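Local coordinates for DNA-binding protein (PDB 3EUS), which probably binds DNA through a helix-turn-helix domain and is predominantly helical, with two copies in the assembly, at residues C16-Q21 and L69-E74; L28-L33 and K39-V44; I57-W62 and E74-I79. All coordinates share one frame; numbering follows the deposited sequence.

In the fold
The three contacts illustrate how one small helical fold varies its chemistry. Contact 1, at the surface, ties helix 10-25 to helix 72-81 by a salt bridge. Contact 3 sets the same helix 72-81 against helix 56-65, but in the interior and by hydrocarbon alone; the centres of these two contacts are about 6 Å apart, and Glu74 lies in a segment of each, though its carboxylate acts in contact 1. Contact 2, partly buried, lies about 18 Å from contact 3, centre to centre, on the opposite side of the chain's centre. It joins helices 30-36 and 41-48 through mixed apolar and glutamine packing. Trp62, on helix 56-65, packs on Leu33 and Val44 of contact 2.

Contact 1 of 3, residues C16-Q21 and L69-E74; sequences CQRLRQ and LDVVSE
Helix 10-25 and helix 72-81, the first and last of the five helices in this fold, are joined at the surface by Arg18 and Glu74. The pairing is an end-on salt bridge in which both terminal nitrogens of the guanidinium converge on a single carboxylate oxygen. Arg18 NH1 donates to Glu74 OE1 over 3.0 Å, and Arg18 NH2 reaches the same Glu74 OE1, also over 3.0 Å. Neither bond is straight, with angles at the hydrogens near 142°, as expected when one acceptor sits in the fork between two donors. OE1 lies close to the guanidinium plane, whereas the carboxylate as a whole is turned 47° from that plane. NH1 takes the anti lone pair of OE1, and NH2 meets this oxygen nearly end-on to its C-O bond.

The salt bridge spans a wide gap, since even the nearest pair of CA atoms, Arg18 CA and Val71 CA, is 9.4 Å apart. Arg18 folds at both chi2 and chi3, while Glu74 runs out straight, its CG anti to the backbone N (chi1 -173°), and the two side chains cross at about a right angle. The bridge lies at the surface, between helices that also pack on helix 56-65: Leu19 and Val72 both touch Met63 there. Val71 supplies the apolar side of the contact, its CB 3.8 Å from Arg18 NH2 and its CG2 3.9 Å from the same nitrogen. Arg18 NH1 is further hydrogen-bonded to Tyr14 OH, one helical turn earlier, which helps to fix the rotation of the guanidinium. Beyond the contact, Val72 packs on Val76 of the second subunit.

Contact 2 of 3, residues L28-L33 and K39-V44; sequences LTQADL and KPQSFV
Ala31 and Gln41 bring two backbones unusually close, with Ala31 CA only 4.8 Å from Gln41 CA. The small side chain of Ala31 is consistent with so close an approach. Gln41 CG is 4.0 Å from Ala31 N, and farther out its amide oxygen, Gln41 OE1, rests 3.7 Å from Ala31 CB, a van der Waals contact of a polar atom with a methyl group. A chi1 of 174° swings CG away from the residue's own N, and with the rest of the chain extended, Gln41 lies along the start of the neighbouring helix.

Deeper in, Val44 packs against Gln30 and Leu33. Val44 CG1 presses on the aliphatic stem of Gln30, 3.6 Å from Gln30 CG, while Val44 CG2 lies 3.7 Å from Gln30 O and 4.1 Å from Leu33 CG. Gln30 thus meets valine with its methylenes and sends its amide onward, where NE2 is hydrogen-bonded to Glu48. Trp62 of helix 56-65 packs on both Val44 and Leu33.

The start of helix 30-36 is closed by a capping box. Asp32 N donates to Thr29 OG1 (3.0 Å), and Thr29 N donates in return to Asp32 OD2 (3.1 Å), so each residue caps the other's backbone. Two short helices packed this tightly across a brief turn, and backed by helices 10-25 and 56-65, match the helix-turn-helix unit of the XRE family; as in phage repressors, helix 41-48 is probably its recognition helix.

Contact 3 of 3, residues I57-W62 and E74-I79; sequences IEFAKW and EIVATI
Phe59 meets Ile75 and Val76 in the interior, and its side chain can be followed outward from helix 56-65 as an example of packing by an aromatic tip. CB points toward helix 72-81, but the backbones stand well apart, with Phe59 CA 10.8 Å from Val76 CA, and the gap is filled by side chains from both helices. A chi1 of 170° lays CG beside the carbonyl carbon and places the ring between the two helices. Next, on one flank, Phe59 CD1 packs on Leu19 CD2 of helix 10-25. On the other, Phe59 CE2 lies 4.1 Å from Val76 CG2 and also touches Val72. At the far end, Phe59 CZ reaches Ile75 CG2 at 4.2 Å. Both methyls approach the ring obliquely.

The receiving helix adds an internal bond of its own: Thr78 OG1 donates to Glu74 O over 2.7 Å, and Thr78 N reaches that same oxygen from the opposite face of the carbonyl plane. The apolar packing continues across the dimer, for Val76 touches Ala60 of the second subunit and Phe59 touches Val56 of that subunit.

Between these two segments the contacts are made by carbon alone, at ordinary van der Waals spacing, which implies cohesion from the burial of hydrocarbon and from dispersion, with fit of shape mattering more than any directional bond.

Contact 1 of 3, residues C16-Q21 and L69-E74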
loop_
_atom_site.group_PDB
_atom_site.type_symbol
_atom_site.label_atom_id
_atom_site.label_comp_id
_atom_site.label_asym_id
_atom_site.label_seq_id
_atom_site.Cartn_x
_atom_site.Cartn_y
_atom_site.Cartn_z
ATOM N N CYS A 16 9.222 4.960 -1.871
ATOM C CA CYS A 16 9.285 6.393 -1.734
ATOM C C CYS A 16 9.737 7.015 -3.012
ATOM O O CYS A 16 9.228 8.075 -3.375
ATOM C CB CYS A 16 10.161 6.779 -0.577
ATOM S SG CYS A 16 9.169 6.533 0.943
ATOM N N GLN A 17 10.696 6.378 -3.680
ATOM C CA GLN A 17 11.139 6.843 -4.972
ATOM C C GLN A 17 9.958 6.888 -5.954
ATOM O O GLN A 17 9.788 7.848 -6.719
ATOM C CB GLN A 17 12.302 5.921 -5.481
ATOM C CG GLN A 17 12.671 6.091 -6.894
ATOM C CD GLN A 17 13.067 7.486 -7.268
ATOM O OE1 GLN A 17 12.932 7.887 -8.452
ATOM N NE2 GLN A 17 13.621 8.230 -6.309
ATOM N N ARG A 18 9.190 5.819 -5.995
ATOM C CA ARG A 18 8.017 5.755 -6.899
ATOM C C ARG A 18 6.945 6.760 -6.528
ATOM O O ARG A 18 6.314 7.315 -7.441
ATOM C CB ARG A 18 7.378 4.357 -6.944
ATOM C CG ARG A 18 8.223 3.262 -7.507
ATOM C CD ARG A 18 8.850 3.629 -8.913
ATOM N NE ARG A 18 7.780 3.780 -9.902
ATOM C CZ ARG A 18 7.371 2.821 -10.748
ATOM N NH1 ARG A 18 7.898 1.608 -10.708
ATOM N NH2 ARG A 18 6.446 3.099 -11.659
ATOM N N LEU A 19 6.739 7.018 -5.242
ATOM C CA LEU A 19 5.732 8.030 -4.833
ATOM C C LEU A 19 6.153 9.388 -5.352
ATOM O O LEU A 19 5.364 10.156 -5.960
ATOM C CB LEU A 19 5.607 8.042 -3.353
ATOM C CG LEU A 19 4.842 6.867 -2.759
ATOM C CD1 LEU A 19 4.947 6.962 -1.235
ATOM C CD2 LEU A 19 3.417 6.906 -3.260
ATOM N N ARG A 20 7.419 9.696 -5.147
ATOM C CA ARG A 20 7.940 10.987 -5.591
ATOM C C ARG A 20 7.907 11.075 -7.111
ATOM O O ARG A 20 7.571 12.121 -7.666
ATOM C CB ARG A 20 9.385 11.239 -5.056
ATOM C CG ARG A 20 10.034 12.491 -5.599
ATOM C CD ARG A 20 11.511 12.708 -5.083
ATOM N NE ARG A 20 12.281 11.455 -5.031
ATOM C CZ ARG A 20 12.541 10.782 -3.893
ATOM N NH1 ARG A 20 12.191 11.287 -2.692
ATOM N NH2 ARG A 20 13.250 9.651 -3.932
ATOM N N GLN A 21 8.328 10.017 -7.802
ATOM C CA GLN A 21 8.399 10.084 -9.256
ATOM C C GLN A 21 6.992 10.188 -9.881
ATOM O O GLN A 21 6.809 10.930 -10.861
ATOM C CB GLN A 21 9.204 8.897 -9.820
ATOM C CG GLN A 21 10.109 9.224 -11.060
ATOM C CD GLN A 21 10.957 10.488 -10.942
ATOM O OE1 GLN A 21 11.865 10.599 -10.083
ATOM N NE2 GLN A 21 10.680 11.460 -11.821
ATOM N N LEU A 69 -2.583 5.456 -11.427
ATOM C CA LEU A 69 -3.191 4.177 -11.014
ATOM C C LEU A 69 -2.707 3.081 -11.995
ATOM O O LEU A 69 -2.533 1.940 -11.596
ATOM C CB LEU A 69 -4.709 4.249 -10.959
ATOM C CG LEU A 69 -5.281 5.076 -9.809
ATOM C CD1 LEU A 69 -6.800 5.264 -10.065
ATOM C CD2 LEU A 69 -4.939 4.389 -8.496
ATOM N N ASP A 70 -2.357 3.477 -13.216
ATOM C CA ASP A 70 -1.790 2.515 -14.210
ATOM C C ASP A 70 -0.464 1.803 -13.827
ATOM O O ASP A 70 -0.225 0.670 -14.319
ATOM C CB ASP A 70 -1.655 3.144 -15.592
ATOM C CG ASP A 70 -0.709 4.338 -15.627
ATOM O OD1 ASP A 70 -0.382 4.926 -14.563
ATOM O OD2 ASP A 70 -0.308 4.726 -16.753
ATOM N N VAL A 71 0.356 2.432 -12.997
ATOM C CA VAL A 71 1.625 1.840 -12.551
ATOM C C VAL A 71 1.578 1.224 -11.148
ATOM O O VAL A 71 2.584 0.673 -10.665
ATOM C CB VAL A 71 2.822 2.822 -12.675
ATOM C CG1 VAL A 71 3.020 3.217 -14.139
ATOM C CG2 VAL A 71 2.680 4.047 -11.743
ATOM N N VAL A 72 0.394 1.211 -10.551
ATOM C CA VAL A 72 0.202 0.605 -9.227
ATOM C C VAL A 72 0.660 -0.885 -9.249
ATOM O O VAL A 72 1.403 -1.328 -8.379
ATOM C CB VAL A 72 -1.262 0.789 -8.722
ATOM C CG1 VAL A 72 -1.588 -0.150 -7.543
ATOM C CG2 VAL A 72 -1.506 2.318 -8.196
ATOM N N SER A 73 0.205 -1.648 -10.258
ATOM C CA SER A 73 0.499 -3.083 -10.288
ATOM C C SER A 73 2.030 -3.311 -10.318
ATOM O O SER A 73 2.561 -4.168 -9.630
ATOM C CB SER A 73 -0.223 -3.743 -11.475
ATOM O OG SER A 73 0.112 -5.073 -11.513
ATOM N N GLU A 74 2.728 -2.538 -11.129
ATOM C CA GLU A 74 4.178 -2.628 -11.251
ATOM C C GLU A 74 4.888 -2.303 -9.935
ATOM O O GLU A 74 5.778 -3.021 -9.559
ATOM C CB GLU A 74 4.626 -1.662 -12.301
ATOM C CG GLU A 74 6.106 -1.660 -12.741
ATOM C CD GLU A 74 6.345 -0.475 -13.722
ATOM O OE1 GLU A 74 6.742 0.645 -13.283
ATOM O OE2 GLU A 74 6.085 -0.649 -14.928
#

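Contact 2 of 3, residues L28-L33 and K39-V44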
loop_
_atom_site.group_PDB
_atom_site.type_symbol
_atom_site.label_atom_id
_atom_site.label_comp_id
_atom_site.label_asym_id
_atom_site.label_seq_id
_atom_site.Cartn_x
_atom_site.Cartn_y
_atom_site.Cartn_z
ATOM N N LEU A 28 3.560 18.055 -10.460
ATOM C CA LEU A 28 3.039 18.610 -9.223
ATOM C C LEU A 28 4.164 18.894 -8.264
ATOM O O LEU A 28 5.070 18.064 -8.132
ATOM C CB LEU A 28 2.101 17.611 -8.516
ATOM C CG LEU A 28 0.837 17.118 -9.221
ATOM C CD1 LEU A 28 0.112 15.939 -8.489
ATOM C CD2 LEU A 28 -0.102 18.280 -9.410
ATOM N N THR A 29 4.060 20.031 -7.554
ATOM C CA THR A 29 4.948 20.328 -6.461
ATOM C C THR A 29 4.440 19.535 -5.273
ATOM O O THR A 29 3.315 19.056 -5.294
ATOM C CB THR A 29 4.902 21.840 -6.084
ATOM O OG1 THR A 29 3.587 22.188 -5.657
ATOM C CG2 THR A 29 5.315 22.707 -7.284
ATOM N N GLN A 30 5.229 19.421 -4.216
ATOM C CA GLN A 30 4.690 18.820 -3.008
ATOM C C GLN A 30 3.388 19.518 -2.510
ATOM O O GLN A 30 2.430 18.836 -2.133
ATOM C CB GLN A 30 5.740 18.778 -1.927
ATOM C CG GLN A 30 6.927 17.861 -2.268
ATOM C CD GLN A 30 7.979 17.890 -1.208
ATOM O OE1 GLN A 30 8.212 18.934 -0.603
ATOM N NE2 GLN A 30 8.598 16.757 -0.954
ATOM N N ALA A 31 3.360 20.852 -2.565
ATOM C CA ALA A 31 2.182 21.634 -2.181
ATOM C C ALA A 31 0.936 21.292 -3.007
ATOM O O ALA A 31 -0.162 21.186 -2.441
ATOM C CB ALA A 31 2.475 23.147 -2.264
ATOM N N ASP A 32 1.135 21.182 -4.328
ATOM C CA ASP A 32 0.071 20.909 -5.313
ATOM C C ASP A 32 -0.572 19.553 -5.021
ATOM O O ASP A 32 -1.804 19.413 -5.016
ATOM C CB ASP A 32 0.661 20.833 -6.722
ATOM C CG ASP A 32 1.058 22.182 -7.313
ATOM O OD1 ASP A 32 0.497 23.247 -6.921
ATOM O OD2 ASP A 32 1.904 22.129 -8.255
ATOM N N LEU A 33 0.287 18.566 -4.750
ATOM C CA LEU A 33 -0.162 17.223 -4.465
ATOM C C LEU A 33 -0.887 17.213 -3.118
ATOM O O LEU A 33 -1.965 16.606 -3.009
ATOM C CB LEU A 33 0.977 16.183 -4.507
ATOM C CG LEU A 33 0.547 14.760 -4.127
ATOM C CD1 LEU A 33 -0.699 14.235 -4.963
ATOM C CD2 LEU A 33 1.728 13.716 -4.090
ATOM N N LYS A 39 -4.320 17.678 2.376
ATOM C CA LYS A 39 -3.248 17.519 3.345
ATOM C C LYS A 39 -2.387 18.733 3.354
ATOM O O LYS A 39 -2.354 19.503 2.364
ATOM C CB LYS A 39 -2.381 16.318 2.963
ATOM C CG LYS A 39 -3.067 15.000 3.159
ATOM C CD LYS A 39 -3.185 14.670 4.621
ATOM C CE LYS A 39 -3.578 13.221 4.848
ATOM N NZ LYS A 39 -3.181 12.727 6.212
ATOM N N PRO A 40 -1.619 18.915 4.465
ATOM C CA PRO A 40 -0.618 19.957 4.514
ATOM C C PRO A 40 0.598 19.542 3.688
ATOM O O PRO A 40 0.803 18.362 3.524
ATOM C CB PRO A 40 -0.241 20.030 5.998
ATOM C CG PRO A 40 -0.614 18.690 6.576
ATOM C CD PRO A 40 -1.672 18.098 5.695
ATOM N N GLN A 41 1.356 20.494 3.168
ATOM C CA GLN A 41 2.535 20.170 2.358
ATOM C C GLN A 41 3.485 19.193 3.060
ATOM O O GLN A 41 4.106 18.317 2.413
ATOM C CB GLN A 41 3.241 21.455 1.961
ATOM C CG GLN A 41 4.558 21.305 1.237
ATOM C CD GLN A 41 5.252 22.634 0.932
ATOM O OE1 GLN A 41 4.608 23.663 0.679
ATOM N NE2 GLN A 41 6.580 22.611 0.948
ATOM N N SER A 42 3.603 19.358 4.380
ATOM C CA SER A 42 4.456 18.509 5.236
ATOM C C SER A 42 4.137 17.026 5.146
ATOM O O SER A 42 5.032 16.196 5.273
ATOM C CB SER A 42 4.397 18.981 6.707
ATOM O OG SER A 42 3.140 18.700 7.318
ATOM N N PHE A 43 2.882 16.677 4.866
ATOM C CA PHE A 43 2.521 15.287 4.656
ATOM C C PHE A 43 3.260 14.664 3.487
ATOM O O PHE A 43 3.873 13.599 3.645
ATOM C CB PHE A 43 0.991 15.137 4.475
ATOM C CG PHE A 43 0.555 13.753 4.058
ATOM C CD1 PHE A 43 0.416 12.743 4.994
ATOM C CD2 PHE A 43 0.253 13.473 2.742
ATOM C CE1 PHE A 43 -0.015 11.478 4.619
ATOM C CE2 PHE A 43 -0.191 12.188 2.352
ATOM C CZ PHE A 43 -0.304 11.188 3.271
ATOM N N VAL A 44 3.234 15.353 2.346
ATOM C CA VAL A 44 3.921 14.916 1.147
ATOM C C VAL A 44 5.442 14.875 1.374
ATOM O O VAL A 44 6.064 13.854 1.073
ATOM C CB VAL A 44 3.556 15.762 -0.057
ATOM C CG1 VAL A 44 4.420 15.382 -1.330
ATOM C CG2 VAL A 44 2.046 15.576 -0.355
#

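Contact 3 of 3, residues I57-W62 and E74-I79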
loop_
_atom_site.group_PDB
_atom_site.type_symbol
_atom_site.label_atom_id
_atom_site.label_comp_id
_atom_site.label_asym_id
_atom_site.label_seq_id
_atom_site.Cartn_x
_atom_site.Cartn_y
_atom_site.Cartn_z
ATOM N N ILE A 57 -4.719 2.876 1.811
ATOM C CA ILE A 57 -5.777 3.753 1.381
ATOM C C ILE A 57 -5.119 5.098 0.984
ATOM O O ILE A 57 -5.467 5.683 -0.075
ATOM C CB ILE A 57 -6.848 3.965 2.485
ATOM C CG1 ILE A 57 -7.750 2.735 2.713
ATOM C CG2 ILE A 57 -7.717 5.130 2.126
ATOM C CD1 ILE A 57 -7.304 1.481 2.168
ATOM N N GLU A 58 -4.151 5.549 1.793
ATOM C CA GLU A 58 -3.405 6.798 1.511
ATOM C C GLU A 58 -2.630 6.592 0.179
ATOM O O GLU A 58 -2.571 7.494 -0.646
ATOM C CB GLU A 58 -2.469 7.144 2.662
ATOM C CG GLU A 58 -3.199 7.513 3.947
ATOM C CD GLU A 58 -2.313 7.573 5.195
ATOM O OE1 GLU A 58 -1.267 6.950 5.222
ATOM O OE2 GLU A 58 -2.649 8.313 6.151
ATOM N N PHE A 59 -2.038 5.411 -0.030
ATOM C CA PHE A 59 -1.341 5.116 -1.276
ATOM C C PHE A 59 -2.275 5.217 -2.464
ATOM O O PHE A 59 -1.920 5.779 -3.510
ATOM C CB PHE A 59 -0.690 3.724 -1.144
ATOM C CG PHE A 59 -0.134 3.174 -2.388
ATOM C CD1 PHE A 59 1.040 3.691 -2.925
ATOM C CD2 PHE A 59 -0.676 2.018 -2.983
ATOM C CE1 PHE A 59 1.601 3.149 -4.028
ATOM C CE2 PHE A 59 -0.097 1.476 -4.182
ATOM C CZ PHE A 59 1.045 2.058 -4.696
ATOM N N ALA A 60 -3.432 4.567 -2.378
ATOM C CA ALA A 60 -4.421 4.642 -3.444
ATOM C C ALA A 60 -4.732 6.094 -3.774
ATOM O O ALA A 60 -4.781 6.473 -4.958
ATOM C CB ALA A 60 -5.731 3.808 -3.032
ATOM N N LYS A 61 -4.988 6.923 -2.755
ATOM C CA LYS A 61 -5.370 8.285 -3.024
ATOM C C LYS A 61 -4.216 9.091 -3.668
ATOM O O LYS A 61 -4.427 9.927 -4.542
ATOM C CB LYS A 61 -5.846 8.950 -1.739
ATOM C CG LYS A 61 -7.242 8.399 -1.203
ATOM C CD LYS A 61 -7.511 8.958 0.180
ATOM C CE LYS A 61 -8.890 8.518 0.755
ATOM N NZ LYS A 61 -9.247 9.151 2.080
ATOM N N TRP A 62 -3.029 8.873 -3.176
ATOM C CA TRP A 62 -1.787 9.562 -3.695
ATOM C C TRP A 62 -1.630 9.198 -5.175
ATOM O O TRP A 62 -1.426 10.051 -6.031
ATOM C CB TRP A 62 -0.577 9.040 -2.926
ATOM C CG TRP A 62 0.775 9.656 -3.236
ATOM C CD1 TRP A 62 1.505 9.514 -4.380
ATOM C CD2 TRP A 62 1.611 10.351 -2.317
ATOM N NE1 TRP A 62 2.731 10.134 -4.248
ATOM C CE2 TRP A 62 2.821 10.664 -2.995
ATOM C CE3 TRP A 62 1.454 10.776 -1.005
ATOM C CZ2 TRP A 62 3.844 11.386 -2.395
ATOM C CZ3 TRP A 62 2.480 11.452 -0.405
ATOM C CH2 TRP A 62 3.674 11.758 -1.112
ATOM N N GLU A 74 2.728 -2.538 -11.129
ATOM C CA GLU A 74 4.178 -2.628 -11.251
ATOM C C GLU A 74 4.888 -2.303 -9.935
ATOM O O GLU A 74 5.778 -3.021 -9.559
ATOM C CB GLU A 74 4.626 -1.662 -12.301
ATOM C CG GLU A 74 6.106 -1.660 -12.741
ATOM C CD GLU A 74 6.345 -0.475 -13.722
ATOM O OE1 GLU A 74 6.742 0.645 -13.283
ATOM O OE2 GLU A 74 6.085 -0.649 -14.928
ATOM N N ILE A 75 4.499 -1.208 -9.306
ATOM C CA ILE A 75 5.073 -0.781 -7.992
ATOM C C ILE A 75 4.935 -1.921 -6.946
ATOM O O ILE A 75 5.920 -2.367 -6.351
ATOM C CB ILE A 75 4.420 0.501 -7.516
ATOM C CG1 ILE A 75 4.770 1.667 -8.491
ATOM C CG2 ILE A 75 4.849 0.810 -6.030
ATOM C CD1 ILE A 75 3.982 2.935 -8.262
ATOM N N VAL A 76 3.722 -2.453 -6.821
ATOM C CA VAL A 76 3.405 -3.433 -5.790
ATOM C C VAL A 76 4.085 -4.772 -6.097
ATOM O O VAL A 76 4.689 -5.374 -5.222
ATOM C CB VAL A 76 1.856 -3.582 -5.649
ATOM C CG1 VAL A 76 1.490 -4.835 -4.768
ATOM C CG2 VAL A 76 1.163 -2.303 -5.206
ATOM N N ALA A 77 4.096 -5.199 -7.372
ATOM C CA ALA A 77 4.784 -6.432 -7.737
ATOM C C ALA A 77 6.289 -6.327 -7.499
ATOM O O ALA A 77 6.921 -7.305 -7.105
ATOM C CB ALA A 77 4.523 -6.798 -9.251
ATOM N N THR A 78 6.857 -5.158 -7.816
ATOM C CA THR A 78 8.317 -4.947 -7.643
ATOM C C THR A 78 8.665 -5.004 -6.159
ATOM O O THR A 78 9.661 -5.680 -5.750
ATOM C CB THR A 78 8.777 -3.632 -8.336
ATOM O OG1 THR A 78 8.425 -3.700 -9.715
ATOM C CG2 THR A 78 10.300 -3.456 -8.279
ATOM N N ILE A 79 7.847 -4.339 -5.334
ATOM C CA ILE A 79 8.033 -4.419 -3.880
ATOM C C ILE A 79 7.968 -5.867 -3.432
ATOM O O ILE A 79 8.883 -6.307 -2.690
ATOM C CB ILE A 79 7.043 -3.547 -3.087
ATOM C CG1 ILE A 79 7.338 -2.047 -3.309
ATOM C CG2 ILE A 79 7.087 -3.931 -1.592
ATOM C CD1 ILE A 79 6.207 -1.207 -3.031
#